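PDB 2FG1: conserved hypothetical protein BT1257 from Bacteroides thetaiotaomicron, which is of unknown function but has a macro domain and probably removes ADP-ribose from modified thymidine in DNA by hydrolysis. Local coordinates for residues I24-N29 / G37-L42; G32-G37 / M48-Y53; A67-N72 / V79-G84. One frame throughout, in Å; residues are numbered along the deposited sequence. Where two conformers were deposited one is given.

Interactions 1 and 2 lie against the sheet face that carries H26 and N81; interaction 3 is strand pairing within the sheet. The centres of interactions 1 and 2 lie about 7 Å apart, those of 1 and 3 about 10 Å, and those of 2 and 3 about 11 Å. Interactions 1 and 2 share G37, and Y53 OH is probably hydrogen-bonded to N29 O at 2.7 Å. Strands 22-29 and 77-85 are neighbours in the sheet, which joins interaction 1 to 3; A80 N lies 2.8 Å from I24 O. Helix 48-59 meets the hairpin at N81, where ND2 lies 3.1 Å from P49 O. The loop of interaction 2 probably borders the ADP-ribose cleft, as in other macro domains.

Interaction 1 (I24-N29 / G37-L42); sequences ITHICN and GFVLAL
NE2 of H26 is hydrogen-bonded to N81 OD1 of the neighbouring strand 77-85, and L42 CD1 rests over one face of the imidazole, 3.4 Å from NE2. The methyl is offset toward NE2 and CE1. CD1 is 3.5 Å from the ring centroid and only 16° off its normal, a good CH-pi contact. The two side chains reach toward each other, tip to tip. V39 CG1 comes to the ring edge instead, near its plane, 3.7 Å from H26 CE1.

F38 packs nearer the backbone, against CB of H26. Its CD2 is 3.5 Å from H26 CB. CG of H26 sits between the backbone N and the carbonyl carbon (chi1 71°), which brings it within 3.8 Å of the same F38 CD2. The two rings meet obliquely, planes 52° apart. The far end of the F38 ring meets I24, with F38 CZ 3.8 Å from I24 CG2, which lies at the ring edge. The W34 ring also meets the imidazole, with the planes nearly perpendicular.

An alanine in place of H26 would probably leave N81 OD1 without this mate and open a gap beside L42 CD1. Helix 38-45 packs on strand 22-29 through apolar groups, with the one polar ring between them tied to the next strand. The bond from H26 to N81 is likely to fix the rotation of the imidazole.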
ATOM      1  N   ILE A  24       6.241   1.902  -3.674  1.00 17.98           N
ATOM      2  CA  ILE A  24       4.826   2.038  -4.021  1.00 18.27           C
ATOM      3  C   ILE A  24       4.037   1.156  -3.062  1.00 18.41           C
ATOM      4  O   ILE A  24       4.244  -0.068  -3.029  1.00 18.85           O
ATOM      5  CB  ILE A  24       4.571   1.577  -5.466  1.00 18.09           C
ATOM      6  CG1 ILE A  24       5.309   2.475  -6.457  1.00 18.88           C
ATOM      7  CG2 ILE A  24       3.061   1.561  -5.787  1.00 19.56           C
ATOM      8  CD1 ILE A  24       5.477   1.847  -7.835  1.00 19.86           C
ATOM      9  N   THR A  25       3.137   1.750  -2.285  1.00 17.92           N
ATOM     10  CA  THR A  25       2.379   1.018  -1.270  1.00 17.99           C
ATOM     11  C   THR A  25       0.933   0.873  -1.697  1.00 18.11           C
ATOM     12  O   THR A  25       0.320   1.846  -2.131  1.00 18.64           O
ATOM     13  CB  THR A  25       2.384   1.745   0.090  1.00 18.98           C
ATOM     14  OG1 THR A  25       1.819   3.055  -0.066  1.00 19.05           O
ATOM     15  CG2 THR A  25       3.784   1.888   0.640  1.00 20.25           C
ATOM     16  N   HIS A  26       0.361  -0.319  -1.534  1.00 17.72           N
ATOM     17  CA  HIS A  26      -1.060  -0.501  -1.827  1.00 17.73           C
ATOM     18  C   HIS A  26      -1.638  -1.586  -0.921  1.00 18.11           C
ATOM     19  O   HIS A  26      -0.902  -2.374  -0.333  1.00 17.91           O
ATOM     20  CB  HIS A  26      -1.256  -0.809  -3.315  1.00 18.39           C
ATOM     21  CG  HIS A  26      -0.779  -2.166  -3.696  1.00 18.12           C
ATOM     22  ND1 HIS A  26      -1.634  -3.133  -4.167  1.00 18.82           N
ATOM     23  CD2 HIS A  26       0.443  -2.741  -3.600  1.00 18.67           C
ATOM     24  CE1 HIS A  26      -0.953  -4.249  -4.372  1.00 18.70           C
ATOM     25  NE2 HIS A  26       0.307  -4.040  -4.028  1.00 18.27           N
ATOM     26  N   ILE A  27      -2.959  -1.593  -0.799  1.00 17.49           N
ATOM     27  CA  ILE A  27      -3.656  -2.485   0.122  1.00 18.21           C
ATOM     28  C   ILE A  27      -4.159  -3.727  -0.596  1.00 18.08           C
ATOM     29  O   ILE A  27      -4.947  -3.646  -1.559  1.00 18.43           O
ATOM     30  CB  ILE A  27      -4.833  -1.776   0.825  1.00 18.17           C
ATOM     31  CG1 ILE A  27      -4.320  -0.629   1.709  1.00 18.78           C
ATOM     32  CG2 ILE A  27      -5.619  -2.776   1.676  1.00 19.42           C
ATOM     33  CD1 ILE A  27      -5.429   0.272   2.271  1.00 18.67           C
ATOM     34  N   CYS A  28      -3.695  -4.872  -0.095  1.00 17.73           N
ATOM     35  CA  CYS A  28      -4.111  -6.179  -0.555  1.00 17.85           C
ATOM     36  C   CYS A  28      -5.085  -6.804   0.424  1.00 17.74           C
ATOM     37  O   CYS A  28      -5.146  -6.447   1.609  1.00 18.22           O
ATOM     38  CB  CYS A  28      -2.880  -7.085  -0.685  1.00 18.16           C
ATOM     39  SG  CYS A  28      -1.695  -6.559  -1.903  1.00 19.64           S
ATOM     40  N   ASN A  29      -5.856  -7.759  -0.071  1.00 17.69           N
ATOM     41  CA  ASN A  29      -6.738  -8.522   0.803  1.00 17.83           C
ATOM     42  C   ASN A  29      -6.065  -9.768   1.375  1.00 18.24           C
ATOM     43  O   ASN A  29      -4.968 -10.175   0.945  1.00 18.29           O
ATOM     44  CB  ASN A  29      -8.029  -8.890   0.073  1.00 17.76           C
ATOM     45  CG  ASN A  29      -7.769  -9.772  -1.115  1.00 17.48           C
ATOM     46  OD1 ASN A  29      -7.502 -10.966  -0.962  1.00 18.02           O
ATOM     47  ND2 ASN A  29      -7.783  -9.179  -2.306  1.00 18.03           N
ATOM     48  N   GLY A  37      -8.977  -3.079  -9.548  1.00 22.37           N
ATOM     49  CA  GLY A  37      -8.435  -1.788  -9.113  1.00 22.05           C
ATOM     50  C   GLY A  37      -6.944  -1.629  -9.331  1.00 20.83           C
ATOM     51  O   GLY A  37      -6.430  -1.985 -10.388  1.00 21.10           O
ATOM     52  N   PHE A  38      -6.255  -1.080  -8.332  1.00 20.42           N
ATOM     53  CA  PHE A  38      -4.849  -0.701  -8.494  1.00 20.12           C
ATOM     54  C   PHE A  38      -3.954  -1.878  -8.893  1.00 19.87           C
ATOM     55  O   PHE A  38      -2.995  -1.698  -9.644  1.00 20.31           O
ATOM     56  CB  PHE A  38      -4.308  -0.049  -7.225  1.00 20.16           C
ATOM     57  CG  PHE A  38      -2.904   0.470  -7.366  1.00 19.44           C
ATOM     58  CD1 PHE A  38      -2.639   1.602  -8.131  1.00 20.31           C
ATOM     59  CD2 PHE A  38      -1.849  -0.165  -6.726  1.00 19.28           C
ATOM     60  CE1 PHE A  38      -1.333   2.092  -8.254  1.00 20.92           C
ATOM     61  CE2 PHE A  38      -0.555   0.318  -6.849  1.00 19.79           C
ATOM     62  CZ  PHE A  38      -0.296   1.447  -7.606  1.00 20.96           C
ATOM     63  N   VAL A  39      -4.273  -3.074  -8.411  1.00 19.68           N
ATOM     64  CA  VAL A  39      -3.463  -4.250  -8.762  1.00 19.87           C
ATOM     65  C   VAL A  39      -3.370  -4.477 -10.268  1.00 19.89           C
ATOM     66  O   VAL A  39      -2.378  -5.015 -10.763  1.00 19.89           O
ATOM     67  CB  VAL A  39      -3.924  -5.545  -8.042  1.00 19.61           C
ATOM     68  CG1 VAL A  39      -3.680  -5.451  -6.536  1.00 21.35           C
ATOM     69  CG2 VAL A  39      -5.379  -5.874  -8.332  1.00 20.71           C
ATOM     70  N   LEU A  40      -4.401  -4.063 -11.002  1.00 19.82           N
ATOM     71  CA  LEU A  40      -4.383  -4.205 -12.449  1.00 20.45           C
ATOM     72  C   LEU A  40      -3.369  -3.253 -13.081  1.00 20.63           C
ATOM     73  O   LEU A  40      -2.694  -3.611 -14.046  1.00 19.99           O
ATOM     74  CB  LEU A  40      -5.776  -3.982 -13.042  1.00 21.01           C
ATOM     75  CG  LEU A  40      -6.852  -4.951 -12.529  1.00 21.87           C
ATOM     76  CD1 LEU A  40      -8.177  -4.706 -13.244  1.00 23.81           C
ATOM     77  CD2 LEU A  40      -6.438  -6.420 -12.695  1.00 23.77           C
ATOM     78  N   ALA A  41      -3.258  -2.047 -12.523  1.00 20.74           N
ATOM     79  CA  ALA A  41      -2.243  -1.101 -12.968  1.00 20.76           C
ATOM     80  C   ALA A  41      -0.833  -1.630 -12.675  1.00 19.89           C
ATOM     81  O   ALA A  41       0.064  -1.523 -13.508  1.00 20.14           O
ATOM     82  CB  ALA A  41      -2.461   0.276 -12.320  1.00 21.70           C
ATOM     83  N   LEU A  42      -0.647  -2.218 -11.503  1.00 19.34           N
ATOM     84  CA  LEU A  42       0.640  -2.826 -11.163  1.00 19.43           C
ATOM     85  C   LEU A  42       1.007  -3.918 -12.151  1.00 19.55           C
ATOM     86  O   LEU A  42       2.104  -3.912 -12.702  1.00 19.16           O
ATOM     87  CB  LEU A  42       0.622  -3.417  -9.755  1.00 20.07           C
ATOM     88  CG  LEU A  42       0.800  -2.452  -8.594  1.00 20.54           C
ATOM     89  CD1 LEU A  42       0.518  -3.186  -7.308  1.00 21.28           C
ATOM     90  CD2 LEU A  42       2.213  -1.869  -8.563  1.00 20.68           C
TER

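Interaction 2 (G32-G37 / M48-Y53); sequences GGWGKG and MPEEAY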
ATOM      1  N   GLY A  32      -5.977 -13.753  -0.958  1.00 19.20           N
ATOM      2  CA  GLY A  32      -5.212 -14.053  -2.158  1.00 18.89           C
ATOM      3  C   GLY A  32      -5.815 -13.523  -3.447  1.00 18.81           C
ATOM      4  O   GLY A  32      -5.362 -13.884  -4.531  1.00 19.38           O
ATOM      5  N   GLY A  33      -6.820 -12.651  -3.356  1.00 18.03           N
ATOM      6  CA  GLY A  33      -7.441 -12.085  -4.561  1.00 17.74           C
ATOM      7  C   GLY A  33      -6.604 -10.984  -5.171  1.00 17.55           C
ATOM      8  O   GLY A  33      -6.126 -10.105  -4.452  1.00 18.33           O
ATOM      9  N   TRP A  34      -6.425 -11.015  -6.490  1.00 17.19           N
ATOM     10  CA  TRP A  34      -5.684  -9.963  -7.176  1.00 17.57           C
ATOM     11  C   TRP A  34      -6.315  -9.793  -8.544  1.00 18.49           C
ATOM     12  O   TRP A  34      -5.951 -10.465  -9.507  1.00 19.26           O
ATOM     13  CB  TRP A  34      -4.205 -10.354  -7.246  1.00 17.62           C
ATOM     14  CG  TRP A  34      -3.247  -9.352  -7.844  1.00 17.11           C
ATOM     15  CD1 TRP A  34      -3.144  -8.968  -9.157  1.00 17.95           C
ATOM     16  CD2 TRP A  34      -2.187  -8.678  -7.147  1.00 17.12           C
ATOM     17  NE1 TRP A  34      -2.092  -8.083  -9.316  1.00 18.63           N
ATOM     18  CE2 TRP A  34      -1.494  -7.890  -8.096  1.00 17.40           C
ATOM     19  CE3 TRP A  34      -1.767  -8.653  -5.812  1.00 17.86           C
ATOM     20  CZ2 TRP A  34      -0.414  -7.083  -7.744  1.00 18.18           C
ATOM     21  CZ3 TRP A  34      -0.674  -7.870  -5.473  1.00 17.92           C
ATOM     22  CH2 TRP A  34      -0.013  -7.100  -6.433  1.00 17.55           C
ATOM     23  N   GLY A  35      -7.304  -8.913  -8.632  1.00 19.32           N
ATOM     24  CA  GLY A  35      -8.047  -8.791  -9.882  1.00 20.45           C
ATOM     25  C   GLY A  35      -8.856  -7.527 -10.104  1.00 21.13           C
ATOM     26  O   GLY A  35      -9.507  -7.402 -11.134  1.00 20.86           O
ATOM     27  N   LYS A  36      -8.825  -6.600  -9.147  1.00 21.87           N
ATOM     28  CA  LYS A  36      -9.647  -5.385  -9.233  1.00 23.14           C
ATOM     29  C   LYS A  36      -8.859  -4.167  -8.793  1.00 22.84           C
ATOM     30  O   LYS A  36      -8.165  -4.213  -7.783  1.00 23.71           O
ATOM     31  CB  LYS A  36     -10.887  -5.515  -8.335  1.00 24.34           C
ATOM     32  CG  LYS A  36     -11.749  -6.737  -8.605  1.00 27.72           C
ATOM     33  CD  LYS A  36     -12.304  -7.334  -7.310  1.00 32.78           C
ATOM     34  CE  LYS A  36     -13.703  -6.835  -6.997  1.00 34.38           C
ATOM     35  NZ  LYS A  36     -14.712  -7.400  -7.941  1.00 36.24           N
ATOM     36  N   GLY A  37      -8.977  -3.079  -9.548  1.00 22.37           N
ATOM     37  CA  GLY A  37      -8.435  -1.788  -9.113  1.00 22.05           C
ATOM     38  C   GLY A  37      -6.944  -1.629  -9.331  1.00 20.83           C
ATOM     39  O   GLY A  37      -6.430  -1.985 -10.388  1.00 21.10           O
HETATM   40  N   MSE A  48       6.079  -8.962 -11.113  0.50 17.34           N
HETATM   41  CA  MSE A  48       6.633  -9.384  -9.824  0.50 17.48           C
HETATM   42  C   MSE A  48       5.717  -9.194  -8.607  0.50 17.41           C
HETATM   43  O   MSE A  48       5.582 -10.114  -7.801  0.50 17.23           O
HETATM   44  CB  MSE A  48       8.004  -8.743  -9.566  0.50 17.43           C
HETATM   45  CG  MSE A  48       8.640  -9.159  -8.243  0.50 18.78           C
HETATM   46 SE   MSE A  48       9.051 -11.047  -8.186  0.50 25.32          SE
HETATM   47  CE  MSE A  48      10.360 -10.963  -9.635  0.50 18.90           C
ATOM     48  N   PRO A  49       5.111  -8.000  -8.439  1.00 17.49           N
ATOM     49  CA  PRO A  49       4.262  -7.841  -7.243  1.00 17.68           C
ATOM     50  C   PRO A  49       3.153  -8.889  -7.146  1.00 17.27           C
ATOM     51  O   PRO A  49       2.959  -9.482  -6.085  1.00 17.28           O
ATOM     52  CB  PRO A  49       3.694  -6.420  -7.392  1.00 17.54           C
ATOM     53  CG  PRO A  49       4.711  -5.707  -8.229  1.00 18.13           C
ATOM     54  CD  PRO A  49       5.161  -6.753  -9.235  1.00 17.62           C
ATOM     55  N   GLU A  50       2.456  -9.131  -8.255  1.00 17.17           N
ATOM     56  CA  GLU A  50       1.394 -10.122  -8.268  1.00 17.21           C
ATOM     57  C   GLU A  50       1.917 -11.532  -7.970  1.00 16.59           C
ATOM     58  O   GLU A  50       1.352 -12.258  -7.147  1.00 16.30           O
ATOM     59  CB  GLU A  50       0.681 -10.117  -9.623  1.00 17.19           C
ATOM     60  CG  GLU A  50      -0.417 -11.182  -9.703  1.00 17.36           C
ATOM     61  CD  GLU A  50      -1.154 -11.194 -11.023  1.00 17.73           C
ATOM     62  OE1 GLU A  50      -0.991 -10.264 -11.852  1.00 18.05           O
ATOM     63  OE2 GLU A  50      -1.909 -12.170 -11.228  1.00 17.60           O
ATOM     64  N   GLU A  51       2.997 -11.912  -8.646  1.00 16.71           N
ATOM     65  CA  GLU A  51       3.513 -13.271  -8.481  1.00 17.10           C
ATOM     66  C   GLU A  51       4.008 -13.515  -7.054  1.00 16.63           C
ATOM     67  O   GLU A  51       3.749 -14.566  -6.463  1.00 16.78           O
ATOM     68  CB  GLU A  51       4.583 -13.593  -9.520  1.00 17.62           C
ATOM     69  CG  GLU A  51       5.221 -14.988  -9.316  1.00 18.17           C
ATOM     70  CD  GLU A  51       4.252 -16.157  -9.463  1.00 20.27           C
ATOM     71  OE1 GLU A  51       3.077 -15.949  -9.867  1.00 22.03           O
ATOM     72  OE2 GLU A  51       4.678 -17.303  -9.187  1.00 17.82           O
ATOM     73  N   ALA A  52       4.695 -12.524  -6.492  1.00 16.79           N
ATOM     74  CA  ALA A  52       5.163 -12.623  -5.122  1.00 16.87           C
ATOM     75  C   ALA A  52       3.988 -12.763  -4.160  1.00 16.82           C
ATOM     76  O   ALA A  52       4.028 -13.562  -3.226  1.00 16.85           O
ATOM     77  CB  ALA A  52       6.033 -11.416  -4.774  1.00 17.57           C
ATOM     78  N   TYR A  53       2.938 -11.970  -4.393  1.00 16.75           N
ATOM     79  CA  TYR A  53       1.755 -12.020  -3.533  1.00 16.87           C
ATOM     80  C   TYR A  53       1.045 -13.379  -3.622  1.00 15.97           C
ATOM     81  O   TYR A  53       0.641 -13.946  -2.607  1.00 16.71           O
ATOM     82  CB  TYR A  53       0.794 -10.895  -3.926  1.00 17.79           C
ATOM     83  CG  TYR A  53      -0.551 -10.956  -3.251  1.00 17.09           C
ATOM     84  CD1 TYR A  53      -0.734 -10.468  -1.963  1.00 17.72           C
ATOM     85  CD2 TYR A  53      -1.649 -11.492  -3.916  1.00 17.64           C
ATOM     86  CE1 TYR A  53      -1.980 -10.523  -1.347  1.00 17.19           C
ATOM     87  CE2 TYR A  53      -2.895 -11.541  -3.317  1.00 17.95           C
ATOM     88  CZ  TYR A  53      -3.054 -11.060  -2.040  1.00 18.14           C
ATOM     89  OH  TYR A  53      -4.312 -11.123  -1.476  1.00 18.58           O
TER
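This is an aromatic contact between a loop and a helix: W34 and its neighbours, in the loop between strand 22-29 and helix 38-45, pack on P49, E50 and Y53 of helix 48-59. W34 carries most of it. Its CG lies anti to the backbone N (chi1 -176°), and the indole beyond it lies against the helix.

E50 lies over one face of the indole. Its extended side chain runs across the five-membered ring, and CG stands 3.6 Å from the centroid of that ring, nearly on its normal. E50 CB is 3.5 Å from W34 NE1. The carboxylate is almost flat to the indole, with planes 22° apart. The polar ends are satisfied beyond the two segments. S43 OG is hydrogen-bonded to both W34 NE1 and E50 OE1, and E50 OE2 forms a salt bridge with R54. S43 is therefore likely to fix the acid and the indole relative to each other.

The six-membered ring lies against the E50 backbone and also meets P49 and Y53. W34 CE3 is 3.4 Å from Y53 CD2, with ring planes 41° apart. W34 CH2 reaches P49 CB at 3.9 Å. Y53 extends beyond the indole to G32 in the loop, where Y53 OH lies 3.1 Å from G32 CA. At the backbone angles of G32 a CB would be jammed against the carbonyl oxygen of the residue before, so glycine fits there. The hydroxyl is hydrogen-bonded to N29 O, and N29 ND2 holds G33 O, so the loop is tied to the end of its own strand.

A glycine-rich loop after a central strand is characteristic of macro domains. In relatives it borders the ADP-ribose cleft, and the same role is probable here.

Interaction 3 (A67-N72 / V79-G84); sequences AVQFVN and VANMIG
N81 lies beside Q69 on the neighbouring strand, and its side chain can be followed outward from the backbone. N81 CB is 3.8 Å from Q69 O. CG is anti to the carbonyl carbon (chi1 -65°). The N81 side chain lies beside that of Q69, pointing the same way. At the tip, N81 ND2 donates to Q69 OE1 at 2.9 Å, with an N-H...O angle of 158°. The acceptor lies in the amide plane of N81, yet the two amide planes are turned 62° apart. ND2 also bonds to P49 O, while OD1 is used by H26. The amide of Q69 is fixed at its other end too, since NE2 is bonded to A52 O on the same helix 48-59. Both amides thus join the hairpin to that helix.

The backbones pair as antiparallel strands. Q69 and N81 form a hydrogen-bonded pair, bonded both ways, N81 N to Q69 O at 2.8 Å and Q69 N back to N81 O. V71 and V79 likewise bond both ways, and their side chains lie on the same face as the two amides. V71 CG1 is 3.9 Å from V79 CB. A67 O adds a bond from I83 N.

The opposite face is apolar. A80 CB lies 3.9 Å from V68 CG1 and 3.8 Å from F70 CE1. The F70 ring also stacks with F113 of helix 100-117. V68 lies side by side with selenomethionine M82 at 4.1 Å between V68 CG1 and M82 CG.

Strands 68-74 and 77-85 form a beta hairpin that ends the mixed sheet, consistent with the macro-domain fold, in which helices pack on both faces.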
ATOM      1  N   ALA A  67       0.539  -7.581   7.873  1.00 18.34           N
ATOM      2  CA  ALA A  67       1.813  -8.004   7.286  1.00 18.38           C
ATOM      3  C   ALA A  67       2.086  -7.299   5.958  1.00 18.30           C
ATOM      4  O   ALA A  67       1.159  -6.843   5.273  1.00 18.13           O
ATOM      5  CB  ALA A  67       1.851  -9.524   7.103  1.00 18.95           C
ATOM      6  N   VAL A  68       3.361  -7.222   5.588  1.00 18.08           N
ATOM      7  CA  VAL A  68       3.779  -6.554   4.357  1.00 18.35           C
ATOM      8  C   VAL A  68       4.856  -7.383   3.676  1.00 18.42           C
ATOM      9  O   VAL A  68       5.775  -7.884   4.336  1.00 18.97           O
ATOM     10  CB  VAL A  68       4.348  -5.131   4.646  1.00 18.29           C
ATOM     11  CG1 VAL A  68       4.693  -4.409   3.341  1.00 18.56           C
ATOM     12  CG2 VAL A  68       3.365  -4.304   5.466  1.00 19.20           C
ATOM     13  N   GLN A  69       4.760  -7.472   2.347  1.00 18.49           N
ATOM     14  CA  GLN A  69       5.788  -8.063   1.500  1.00 18.44           C
ATOM     15  C   GLN A  69       6.363  -6.981   0.604  1.00 18.62           C
ATOM     16  O   GLN A  69       5.609  -6.269  -0.068  1.00 18.62           O
ATOM     17  CB  GLN A  69       5.157  -9.154   0.644  1.00 18.61           C
ATOM     18  CG  GLN A  69       6.075  -9.814  -0.366  1.00 18.64           C
ATOM     19  CD  GLN A  69       5.306 -10.777  -1.225  1.00 18.43           C
ATOM     20  OE1 GLN A  69       4.315 -10.409  -1.846  1.00 18.46           O
ATOM     21  NE2 GLN A  69       5.761 -12.028  -1.273  1.00 18.18           N
ATOM     22  N   PHE A  70       7.692  -6.853   0.598  1.00 18.56           N
ATOM     23  CA  PHE A  70       8.379  -5.864  -0.228  1.00 18.86           C
ATOM     24  C   PHE A  70       9.024  -6.551  -1.416  1.00 18.97           C
ATOM     25  O   PHE A  70       9.779  -7.515  -1.246  1.00 19.74           O
ATOM     26  CB  PHE A  70       9.448  -5.115   0.586  1.00 19.06           C
ATOM     27  CG  PHE A  70       8.888  -4.358   1.766  1.00 19.02           C
ATOM     28  CD1 PHE A  70       8.484  -3.034   1.633  1.00 19.47           C
ATOM     29  CD2 PHE A  70       8.763  -4.971   3.012  1.00 20.32           C
ATOM     30  CE1 PHE A  70       7.960  -2.337   2.729  1.00 18.75           C
ATOM     31  CE2 PHE A  70       8.238  -4.276   4.109  1.00 19.84           C
ATOM     32  CZ  PHE A  70       7.846  -2.956   3.962  1.00 19.35           C
ATOM     33  N   VAL A  71       8.685  -6.110  -2.622  0.50 18.91           N
ATOM     34  CA  VAL A  71       9.285  -6.685  -3.824  0.50 19.99           C
ATOM     35  C   VAL A  71       9.990  -5.599  -4.603  0.50 19.65           C
ATOM     36  O   VAL A  71       9.517  -4.470  -4.715  0.50 19.68           O
ATOM     37  CB  VAL A  71       8.253  -7.444  -4.722  0.50 20.54           C
ATOM     38  CG1 VAL A  71       7.275  -6.488  -5.370  0.50 21.18           C
ATOM     39  CG2 VAL A  71       8.944  -8.269  -5.792  0.50 22.65           C
ATOM     40  N   ASN A  72      11.140  -5.955  -5.135  1.00 19.52           N
ATOM     41  CA  ASN A  72      11.862  -5.078  -6.033  1.00 20.07           C
ATOM     42  C   ASN A  72      11.274  -5.195  -7.435  1.00 20.20           C
ATOM     43  O   ASN A  72      11.023  -6.310  -7.916  1.00 21.39           O
ATOM     44  CB  ASN A  72      13.353  -5.396  -6.045  1.00 20.86           C
ATOM     45  CG  ASN A  72      14.129  -4.408  -6.873  1.00 22.33           C
ATOM     46  OD1 ASN A  72      14.420  -3.297  -6.419  1.00 24.50           O
ATOM     47  ND2 ASN A  72      14.428  -4.777  -8.108  1.00 22.81           N
ATOM     48  N   VAL A  79       7.714  -2.372  -4.505  1.00 18.31           N
ATOM     49  CA  VAL A  79       6.279  -2.365  -4.244  1.00 18.42           C
ATOM     50  C   VAL A  79       6.033  -3.067  -2.918  1.00 18.46           C
ATOM     51  O   VAL A  79       6.587  -4.147  -2.676  1.00 18.91           O
ATOM     52  CB  VAL A  79       5.485  -3.060  -5.388  1.00 18.24           C
ATOM     53  CG1 VAL A  79       3.992  -3.193  -5.032  1.00 19.61           C
ATOM     54  CG2 VAL A  79       5.673  -2.323  -6.704  1.00 18.73           C
ATOM     55  N   ALA A  80       5.229  -2.449  -2.051  1.00 18.07           N
ATOM     56  CA  ALA A  80       4.851  -3.029  -0.774  1.00 18.01           C
ATOM     57  C   ALA A  80       3.426  -3.546  -0.871  1.00 18.36           C
ATOM     58  O   ALA A  80       2.472  -2.762  -0.971  1.00 18.38           O
ATOM     59  CB  ALA A  80       4.977  -1.980   0.330  1.00 18.76           C
ATOM     60  N   ASN A  81       3.292  -4.871  -0.855  1.00 17.97           N
ATOM     61  CA  ASN A  81       1.983  -5.532  -0.836  1.00 18.06           C
ATOM     62  C   ASN A  81       1.549  -5.597   0.633  1.00 18.12           C
ATOM     63  O   ASN A  81       2.088  -6.386   1.396  1.00 18.18           O
ATOM     64  CB  ASN A  81       2.087  -6.965  -1.396  1.00 17.89           C
ATOM     65  CG  ASN A  81       2.471  -7.025  -2.873  1.00 17.79           C
ATOM     66  OD1 ASN A  81       2.129  -6.162  -3.670  1.00 18.01           O
ATOM     67  ND2 ASN A  81       3.130  -8.127  -3.258  1.00 17.75           N
HETATM   68  N   MSE A  82       0.602  -4.742   1.020  1.00 17.94           N
HETATM   69  CA  MSE A  82       0.227  -4.575   2.425  1.00 18.43           C
HETATM   70  C   MSE A  82      -1.104  -5.249   2.684  1.00 17.94           C
HETATM   71  O   MSE A  82      -2.109  -4.846   2.117  1.00 17.99           O
HETATM   72  CB  MSE A  82       0.071  -3.083   2.756  1.00 18.33           C
HETATM   73  CG  MSE A  82       1.320  -2.223   2.491  1.00 18.35           C
HETATM   74 SE   MSE A  82       1.155  -0.406   3.181  0.90 22.09          SE
HETATM   75  CE  MSE A  82      -0.459   0.159   2.235  1.00 19.93           C
ATOM     76  N   ILE A  83      -1.137  -6.261   3.548  1.00 17.84           N
ATOM     77  CA  ILE A  83      -2.412  -6.941   3.793  1.00 18.40           C
ATOM     78  C   ILE A  83      -3.240  -6.122   4.776  1.00 18.41           C
ATOM     79  O   ILE A  83      -3.008  -6.162   5.987  1.00 18.53           O
ATOM     80  CB  ILE A  83      -2.234  -8.397   4.268  1.00 18.33           C
ATOM     81  CG1 ILE A  83      -1.402  -9.195   3.257  1.00 19.36           C
ATOM     82  CG2 ILE A  83      -3.607  -9.049   4.464  1.00 18.47           C
ATOM     83  CD1 ILE A  83      -1.169 -10.642   3.677  1.00 19.93           C
ATOM     84  N   GLY A  84      -4.204  -5.371   4.242  1.00 18.67           N
ATOM     85  CA  GLY A  84      -4.947  -4.393   5.038  1.00 19.00           C
ATOM     86  C   GLY A  84      -6.452  -4.426   4.908  1.00 19.09           C
ATOM     87  O   GLY A  84      -7.135  -3.534   5.409  1.00 19.30           O
TER